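Baccell_00875 (Bacteroides cellulosilyticus DSM 14838, PDB 5NO8) is a polysaccharide lyase that probably removes L-rhamnose caps, likely those linked to glucuronic acid, from complex arabinogalactan proteins. Local coordinates at residues 123-128 with 235-240; 399-404 with 682-687. One frame throughout, in Å; residues are numbered along the deposited sequence.

Contact 1: 123-128 with 235-240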
ATOM      1  N   LEU A 123       1.973  14.779  23.977  1.00 16.76           N
ATOM      2  CA  LEU A 123       1.816  13.681  24.914  1.00 16.52           C
ATOM      3  C   LEU A 123       3.124  12.885  24.894  1.00 17.06           C
ATOM      4  O   LEU A 123       3.543  12.417  23.834  1.00 17.66           O
ATOM      5  CB  LEU A 123       0.667  12.783  24.507  1.00 16.99           C
ATOM      6  CG  LEU A 123       0.557  11.400  25.160  1.00 17.18           C
ATOM      7  CD1 LEU A 123       0.381  11.465  26.672  1.00 17.38           C
ATOM      8  CD2 LEU A 123      -0.512  10.579  24.453  1.00 18.00           C
ATOM      9  N   VAL A 124       3.747  12.737  26.055  1.00 15.58           N
ATOM     10  CA  VAL A 124       4.924  11.917  26.209  1.00 16.72           C
ATOM     11  C   VAL A 124       4.503  10.729  27.065  1.00 16.71           C
ATOM     12  O   VAL A 124       3.969  10.913  28.145  1.00 17.04           O
ATOM     13  CB  VAL A 124       6.077  12.703  26.839  1.00 17.56           C
ATOM     14  CG1 VAL A 124       7.305  11.826  26.951  1.00 19.61           C
ATOM     15  CG2 VAL A 124       6.380  13.973  26.016  1.00 18.66           C
ATOM     16  N   GLU A 125       4.676   9.522  26.545  1.00 15.69           N
ATOM     17  CA  GLU A 125       4.390   8.303  27.283  1.00 16.15           C
ATOM     18  C   GLU A 125       5.644   7.498  27.459  1.00 16.55           C
ATOM     19  O   GLU A 125       6.370   7.282  26.488  1.00 15.27           O
ATOM     20  CB  GLU A 125       3.408   7.437  26.514  1.00 17.31           C
ATOM     21  CG  GLU A 125       2.117   8.109  26.156  1.00 17.47           C
ATOM     22  CD  GLU A 125       1.055   7.064  25.874  1.00 19.84           C
ATOM     23  OE1 GLU A 125       1.217   6.310  24.873  1.00 19.60           O
ATOM     24  OE2 GLU A 125       0.099   6.918  26.687  1.00 20.55           O
ATOM     25  N   GLU A 126       5.887   7.050  28.687  1.00 15.84           N
ATOM     26  CA  GLU A 126       7.027   6.199  29.005  1.00 18.64           C
ATOM     27  C   GLU A 126       6.463   4.874  29.516  1.00 18.09           C
ATOM     28  O   GLU A 126       5.679   4.874  30.464  1.00 17.54           O
ATOM     29  CB  GLU A 126       7.882   6.897  30.047  1.00 22.92           C
ATOM     30  CG  GLU A 126       9.178   6.215  30.433  1.00 29.28           C
ATOM     31  CD  GLU A 126       9.839   6.900  31.635  1.00 32.95           C
ATOM     32  OE1 GLU A 126       9.856   8.153  31.724  1.00 38.53           O
ATOM     33  OE2 GLU A 126      10.313   6.164  32.509  1.00 41.59           O
ATOM     34  N   TYR A 127       6.826   3.778  28.852  1.00 15.82           N
ATOM     35  CA  TYR A 127       6.453   2.412  29.233  1.00 17.09           C
ATOM     36  C   TYR A 127       7.713   1.754  29.790  1.00 19.30           C
ATOM     37  O   TYR A 127       8.775   1.802  29.151  1.00 20.63           O
ATOM     38  CB  TYR A 127       5.970   1.593  28.030  1.00 17.20           C
ATOM     39  CG  TYR A 127       4.735   2.116  27.370  1.00 17.01           C
ATOM     40  CD1 TYR A 127       4.791   3.229  26.546  1.00 17.35           C
ATOM     41  CD2 TYR A 127       3.507   1.496  27.538  1.00 17.06           C
ATOM     42  CE1 TYR A 127       3.657   3.727  25.934  1.00 18.10           C
ATOM     43  CE2 TYR A 127       2.375   1.982  26.928  1.00 17.52           C
ATOM     44  CZ  TYR A 127       2.446   3.118  26.141  1.00 18.58           C
ATOM     45  OH  TYR A 127       1.311   3.626  25.527  1.00 20.64           O
ATOM     46  N   SER A 128       7.646   1.192  30.992  1.00 18.31           N
ATOM     47  CA  SER A 128       8.763   0.435  31.484  1.00 18.45           C
ATOM     48  C   SER A 128       8.277  -0.959  31.808  1.00 17.74           C
ATOM     49  O   SER A 128       7.212  -1.108  32.422  1.00 17.06           O
ATOM     50  CB  SER A 128       9.393   1.103  32.690  1.00 21.56           C
ATOM     51  OG  SER A 128       8.440   1.204  33.690  1.00 26.08           O
ATOM     52  N   LEU A 235      10.465   2.070  26.867  1.00 14.87           N
ATOM     53  CA  LEU A 235      10.035   2.593  25.583  1.00 14.83           C
ATOM     54  C   LEU A 235       9.384   3.939  25.882  1.00 16.25           C
ATOM     55  O   LEU A 235       8.534   4.033  26.768  1.00 14.87           O
ATOM     56  CB  LEU A 235       9.031   1.667  24.974  1.00 16.59           C
ATOM     57  CG  LEU A 235       8.259   2.164  23.755  1.00 16.94           C
ATOM     58  CD1 LEU A 235       9.147   2.167  22.531  1.00 17.27           C
ATOM     59  CD2 LEU A 235       7.002   1.342  23.546  1.00 18.61           C
ATOM     60  N   GLU A 236       9.743   4.954  25.097  1.00 14.82           N
ATOM     61  CA  GLU A 236       9.137   6.248  25.236  1.00 15.37           C
ATOM     62  C   GLU A 236       8.775   6.769  23.846  1.00 15.17           C
ATOM     63  O   GLU A 236       9.532   6.608  22.893  1.00 14.38           O
ATOM     64  CB  GLU A 236      10.111   7.196  25.934  1.00 17.64           C
ATOM     65  CG  GLU A 236       9.584   8.602  26.140  1.00 20.08           C
ATOM     66  CD  GLU A 236      10.657   9.567  26.629  1.00 24.12           C
ATOM     67  OE1 GLU A 236      10.589   9.934  27.816  1.00 27.99           O
ATOM     68  OE2 GLU A 236      11.571   9.940  25.845  1.00 28.03           O
ATOM     69  N   TRP A 237       7.637   7.422  23.735  1.00 13.67           N
ATOM     70  CA  TRP A 237       7.350   8.132  22.512  1.00 13.83           C
ATOM     71  C   TRP A 237       6.633   9.435  22.794  1.00 14.35           C
ATOM     72  O   TRP A 237       6.101   9.616  23.890  1.00 14.03           O
ATOM     73  CB  TRP A 237       6.570   7.267  21.544  1.00 13.05           C
ATOM     74  CG  TRP A 237       5.261   6.644  22.040  1.00 13.47           C
ATOM     75  CD1 TRP A 237       4.251   7.247  22.730  1.00 13.78           C
ATOM     76  CD2 TRP A 237       4.829   5.301  21.812  1.00 13.72           C
ATOM     77  NE1 TRP A 237       3.240   6.366  22.966  1.00 13.86           N
ATOM     78  CE2 TRP A 237       3.564   5.160  22.408  1.00 14.15           C
ATOM     79  CE3 TRP A 237       5.377   4.216  21.135  1.00 14.54           C
ATOM     80  CZ2 TRP A 237       2.839   3.972  22.350  1.00 14.34           C
ATOM     81  CZ3 TRP A 237       4.655   3.020  21.094  1.00 14.54           C
ATOM     82  CH2 TRP A 237       3.417   2.915  21.705  1.00 14.31           C
ATOM     83  N   HIS A 238       6.657  10.319  21.793  1.00 14.40           N
ATOM     84  CA  HIS A 238       5.947  11.589  21.815  1.00 15.14           C
ATOM     85  C   HIS A 238       4.850  11.523  20.764  1.00 15.99           C
ATOM     86  O   HIS A 238       5.139  11.126  19.633  1.00 16.35           O
ATOM     87  CB  HIS A 238       6.867  12.699  21.405  1.00 16.70           C
ATOM     88  CG  HIS A 238       7.881  13.061  22.426  1.00 18.29           C
ATOM     89  ND1 HIS A 238       8.145  14.369  22.757  1.00 20.47           N
ATOM     90  CD2 HIS A 238       8.694  12.304  23.197  1.00 20.17           C
ATOM     91  CE1 HIS A 238       9.092  14.408  23.683  1.00 20.76           C
ATOM     92  NE2 HIS A 238       9.456  13.168  23.954  1.00 20.63           N
ATOM     93  N   VAL A 239       3.627  11.901  21.148  1.00 15.02           N
ATOM     94  CA  VAL A 239       2.479  12.012  20.267  1.00 15.59           C
ATOM     95  C   VAL A 239       2.099  13.477  20.162  1.00 16.52           C
ATOM     96  O   VAL A 239       2.009  14.170  21.169  1.00 15.64           O
ATOM     97  CB  VAL A 239       1.310  11.169  20.781  1.00 15.99           C
ATOM     98  CG1 VAL A 239       0.097  11.343  19.881  1.00 17.02           C
ATOM     99  CG2 VAL A 239       1.724   9.713  20.860  1.00 16.20           C
ATOM    100  N   PHE A 240       1.964  13.981  18.939  1.00 16.14           N
ATOM    101  CA  PHE A 240       1.913  15.440  18.746  1.00 16.25           C
ATOM    102  C   PHE A 240       1.218  15.806  17.443  1.00 16.47           C
ATOM    103  O   PHE A 240       1.200  15.045  16.482  1.00 14.58           O
ATOM    104  CB  PHE A 240       3.325  16.041  18.709  1.00 16.83           C
ATOM    105  CG  PHE A 240       4.213  15.412  17.664  1.00 16.75           C
ATOM    106  CD1 PHE A 240       4.962  14.267  17.977  1.00 16.80           C
ATOM    107  CD2 PHE A 240       4.301  15.932  16.378  1.00 16.98           C
ATOM    108  CE1 PHE A 240       5.773  13.671  17.031  1.00 17.38           C
ATOM    109  CE2 PHE A 240       5.113  15.321  15.416  1.00 17.63           C
ATOM    110  CZ  PHE A 240       5.851  14.195  15.744  1.00 17.81           C
TER

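Contact 2: 399-404 with 682-687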
ATOM      1  N   GLY A 399      -2.637  -9.581 -20.793  1.00 16.66           N
ATOM      2  CA  GLY A 399      -2.665  -9.235 -22.217  1.00 16.60           C
ATOM      3  C   GLY A 399      -2.140  -7.845 -22.501  1.00 16.91           C
ATOM      4  O   GLY A 399      -1.404  -7.621 -23.465  1.00 18.06           O
ATOM      5  N   VAL A 400      -2.495  -6.874 -21.675  1.00 16.09           N
ATOM      6  CA  VAL A 400      -2.066  -5.514 -21.903  1.00 16.93           C
ATOM      7  C   VAL A 400      -0.529  -5.442 -21.737  1.00 17.07           C
ATOM      8  O   VAL A 400       0.168  -4.788 -22.527  1.00 17.29           O
ATOM      9  CB  VAL A 400      -2.804  -4.523 -20.992  1.00 17.78           C
ATOM     10  CG1 VAL A 400      -2.302  -3.110 -21.196  1.00 18.20           C
ATOM     11  CG2 VAL A 400      -4.315  -4.593 -21.257  1.00 19.40           C
ATOM     12  N   LEU A 401      -0.005  -6.148 -20.737  1.00 16.58           N
ATOM     13  CA  LEU A 401       1.439  -6.186 -20.568  1.00 16.53           C
ATOM     14  C   LEU A 401       2.123  -6.798 -21.811  1.00 15.99           C
ATOM     15  O   LEU A 401       3.119  -6.230 -22.320  1.00 15.25           O
ATOM     16  CB  LEU A 401       1.841  -7.025 -19.361  1.00 16.80           C
ATOM     17  CG  LEU A 401       3.349  -7.224 -19.185  1.00 16.76           C
ATOM     18  CD1 LEU A 401       4.070  -5.891 -19.111  1.00 17.41           C
ATOM     19  CD2 LEU A 401       3.621  -8.067 -17.951  1.00 17.08           C
ATOM     20  N   LEU A 402       1.642  -7.963 -22.251  1.00 15.60           N
ATOM     21  CA  LEU A 402       2.279  -8.611 -23.411  1.00 16.70           C
ATOM     22  C   LEU A 402       2.246  -7.747 -24.672  1.00 17.87           C
ATOM     23  O   LEU A 402       3.225  -7.754 -25.428  1.00 17.11           O
ATOM     24  CB  LEU A 402       1.761 -10.001 -23.670  1.00 16.58           C
ATOM     25  CG  LEU A 402       2.492 -11.132 -22.951  1.00 17.61           C
ATOM     26  CD1 LEU A 402       2.590 -10.963 -21.440  1.00 17.87           C
ATOM     27  CD2 LEU A 402       1.870 -12.466 -23.304  1.00 19.13           C
ATOM     28  N   VAL A 403       1.172  -6.975 -24.875  1.00 18.22           N
ATOM     29  CA  VAL A 403       1.158  -5.993 -25.978  1.00 18.38           C
ATOM     30  C   VAL A 403       2.257  -4.952 -25.825  1.00 18.39           C
ATOM     31  O   VAL A 403       2.971  -4.659 -26.782  1.00 18.66           O
ATOM     32  CB  VAL A 403      -0.177  -5.217 -26.107  1.00 19.83           C
ATOM     33  CG1 VAL A 403      -0.060  -4.176 -27.216  1.00 20.78           C
ATOM     34  CG2 VAL A 403      -1.310  -6.162 -26.384  1.00 20.75           C
ATOM     35  N   LYS A 404       2.387  -4.351 -24.641  1.00 17.17           N
ATOM     36  CA  LYS A 404       3.365  -3.294 -24.467  1.00 17.38           C
ATOM     37  C   LYS A 404       4.769  -3.865 -24.707  1.00 16.53           C
ATOM     38  O   LYS A 404       5.579  -3.231 -25.367  1.00 16.14           O
ATOM     39  CB  LYS A 404       3.250  -2.622 -23.099  1.00 17.53           C
ATOM     40  CG  LYS A 404       1.981  -1.803 -22.985  1.00 18.14           C
ATOM     41  CD  LYS A 404       1.951  -0.959 -21.736  1.00 19.38           C
ATOM     42  CE  LYS A 404       0.621  -0.233 -21.629  1.00 19.94           C
ATOM     43  NZ  LYS A 404       0.701   0.812 -20.587  1.00 20.56           N
ATOM     44  N   TRP A 682      -0.530  -5.815 -14.005  1.00 14.24           N
ATOM     45  CA  TRP A 682      -0.781  -4.380 -14.124  1.00 14.51           C
ATOM     46  C   TRP A 682       0.350  -3.474 -13.608  1.00 13.85           C
ATOM     47  O   TRP A 682       0.531  -2.366 -14.094  1.00 12.94           O
ATOM     48  CB  TRP A 682      -2.106  -3.971 -13.423  1.00 15.48           C
ATOM     49  CG  TRP A 682      -3.318  -4.467 -14.111  1.00 15.83           C
ATOM     50  CD1 TRP A 682      -4.125  -5.474 -13.711  1.00 16.26           C
ATOM     51  CD2 TRP A 682      -3.867  -3.975 -15.344  1.00 16.76           C
ATOM     52  NE1 TRP A 682      -5.158  -5.649 -14.606  1.00 16.53           N
ATOM     53  CE2 TRP A 682      -5.013  -4.752 -15.627  1.00 16.42           C
ATOM     54  CE3 TRP A 682      -3.478  -2.987 -16.248  1.00 16.79           C
ATOM     55  CZ2 TRP A 682      -5.792  -4.555 -16.787  1.00 17.51           C
ATOM     56  CZ3 TRP A 682      -4.253  -2.792 -17.413  1.00 18.08           C
ATOM     57  CH2 TRP A 682      -5.413  -3.569 -17.643  1.00 17.14           C
ATOM     58  N   ALA A 683       1.105  -3.916 -12.599  1.00 13.09           N
ATOM     59  CA  ALA A 683       2.208  -3.085 -12.147  1.00 12.86           C
ATOM     60  C   ALA A 683       3.211  -2.840 -13.270  1.00 12.59           C
ATOM     61  O   ALA A 683       3.762  -1.751 -13.358  1.00 13.28           O
ATOM     62  CB  ALA A 683       2.878  -3.675 -10.917  1.00 12.82           C
ATOM     63  N   LEU A 684       3.431  -3.832 -14.121  1.00 12.78           N
ATOM     64  CA  LEU A 684       4.368  -3.671 -15.239  1.00 13.22           C
ATOM     65  C   LEU A 684       3.725  -2.900 -16.395  1.00 13.20           C
ATOM     66  O   LEU A 684       4.391  -2.153 -17.094  1.00 13.24           O
ATOM     67  CB  LEU A 684       4.913  -5.014 -15.687  1.00 13.24           C
ATOM     68  CG  LEU A 684       5.811  -5.733 -14.681  1.00 13.94           C
ATOM     69  CD1 LEU A 684       6.257  -7.066 -15.274  1.00 14.47           C
ATOM     70  CD2 LEU A 684       6.987  -4.870 -14.252  1.00 14.93           C
ATOM     71  N   VAL A 685       2.414  -3.042 -16.560  1.00 13.70           N
ATOM     72  CA  VAL A 685       1.691  -2.165 -17.485  1.00 14.27           C
ATOM     73  C   VAL A 685       1.941  -0.704 -17.153  1.00 14.70           C
ATOM     74  O   VAL A 685       2.235   0.114 -18.030  1.00 15.39           O
ATOM     75  CB  VAL A 685       0.170  -2.473 -17.489  1.00 14.44           C
ATOM     76  CG1 VAL A 685      -0.610  -1.425 -18.295  1.00 15.08           C
ATOM     77  CG2 VAL A 685      -0.112  -3.877 -17.992  1.00 14.82           C
ATOM     78  N   TYR A 686       1.850  -0.353 -15.869  1.00 14.09           N
ATOM     79  CA  TYR A 686       2.069   1.007 -15.463  1.00 13.98           C
ATOM     80  C   TYR A 686       3.543   1.402 -15.399  1.00 13.60           C
ATOM     81  O   TYR A 686       3.888   2.576 -15.630  1.00 13.53           O
ATOM     82  CB  TYR A 686       1.297   1.299 -14.176  1.00 15.51           C
ATOM     83  CG  TYR A 686      -0.175   1.460 -14.481  1.00 17.51           C
ATOM     84  CD1 TYR A 686      -0.625   2.545 -15.222  1.00 21.06           C
ATOM     85  CD2 TYR A 686      -1.081   0.489 -14.137  1.00 20.26           C
ATOM     86  CE1 TYR A 686      -1.971   2.698 -15.530  1.00 21.55           C
ATOM     87  CE2 TYR A 686      -2.432   0.626 -14.439  1.00 22.24           C
ATOM     88  CZ  TYR A 686      -2.865   1.740 -15.124  1.00 22.52           C
ATOM     89  OH  TYR A 686      -4.193   1.871 -15.409  1.00 24.62           O
ATOM     90  N   TYR A 687       4.413   0.426 -15.139  1.00 13.03           N
ATOM     91  CA  TYR A 687       5.849   0.648 -15.212  1.00 13.09           C
ATOM     92  C   TYR A 687       6.214   1.126 -16.630  1.00 13.11           C
ATOM     93  O   TYR A 687       6.957   2.081 -16.791  1.00 13.52           O
ATOM     94  CB  TYR A 687       6.620  -0.622 -14.876  1.00 12.71           C
ATOM     95  CG  TYR A 687       8.095  -0.417 -14.900  1.00 13.50           C
ATOM     96  CD1 TYR A 687       8.805  -0.489 -16.088  1.00 13.97           C
ATOM     97  CD2 TYR A 687       8.788  -0.084 -13.735  1.00 13.71           C
ATOM     98  CE1 TYR A 687      10.179  -0.266 -16.113  1.00 15.19           C
ATOM     99  CE2 TYR A 687      10.138   0.151 -13.765  1.00 14.44           C
ATOM    100  CZ  TYR A 687      10.823   0.055 -14.959  1.00 14.95           C
ATOM    101  OH  TYR A 687      12.184   0.319 -14.955  1.00 17.45           O
TER

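Contact 1: 123-128 with 235-240
W237 holds CG in the crowded position between its backbone N and carbonyl carbon (chi1 55°), while E125 (chi1 -56°) and Y127 carry CG beside the backbone N, and together these torsions gather indole, carboxylate and phenol on one face of an antiparallel sheet in which strands 122-131 and 232-242 are neighbours. The register rests on the hydrogen-bonded pairs L123-V239, E125-W237 and Y127-L235, the straightest bond running from Y127 N to L235 O at 2.7 Å. E125 OE1 offers its anti lone pair to W237 NE1, 2.8 Å away and near the indole plane. Y127 OH donates to that same E125 OE1, also at 2.8 Å, but from above the carboxylate plane. W72 adds a third donor to OE1 and R116 a salt bridge to OE2, so this buried carboxylate is probably kept ionised. Y127 turns its edge to a face of W237 in an offset edge-to-face pair (planes at 65°), with Y127 CE1 3.7 Å from W237 CZ2. On the other sheet face, E236 reaches T193 through OE2, and V124 CG2 sits over the centre of the H238 ring in a CH-pi contact, 3.6 Å from its centroid.

Contact 2: 399-404 with 682-687
This is a buried helix-helix packing contact in the C-terminal helical domain, whose succession of helices is consistent with an alpha/alpha toroid: the chain's last helix, 682-692, lies against helix 396-409. The two short segments run in roughly the same direction, with axes 8.6 Å apart at closest and inclined at 36°. V685 is central, because its two methyls meet three residues of the partner helix. V685 CG2 approaches the backbone at L401 N, 3.6 Å away, and V685 CG1 meets V400 CG1 at 3.8 Å, the two valine side chains crossing at about a right angle. K404 extends fully beyond CG, laying CE 3.7 Å from V685 CG1, and its NZ donates a hydrogen bond to V685 O, 3.1 Å away and from above the carbonyl plane, not along a lone pair. NZ also bonds L694 O and a glycerol probably from the crystallisation liquor. An alanine here removes the aliphatic chain over V685 CG1 and the ammonium with its bonds to V685 O and L694 O, and would probably loosen the hold of helix 396-409 on the C-terminal end. I349 and R345 of helix 338-352 reach L401 and L684 respectively. L401, with CG anti to its backbone N (chi1 175°), swings CD1 to within 3.6 Å of L684 CB. At the opposite flank the W682 indole is tethered at NE1 by the carbonyl of E394, and its CH2 touches V400 CG2 at 3.9 Å.

From the N terminus, contact 1 is made first: strand 122-131 is rejoined by strand 232-242 after 106 intervening residues, largely strand and loop, and the pairing ties the two halves of the N-terminal antiparallel sheet together. After helix 245-254 the chain builds a separate mixed sheet within 259-335, then enters the mainly helical part. Contact 2 closes a far longer excursion of 277 residues, mostly helical, and brings the C-terminal helix back to 396-409. The contacts are in series, so they neither nest nor cross. Their centres lie 46 Å apart on opposite sides of the chain's centre, so each holds together a different part of the fold, the N-terminal sheet and the C-terminal helices, without touching the other.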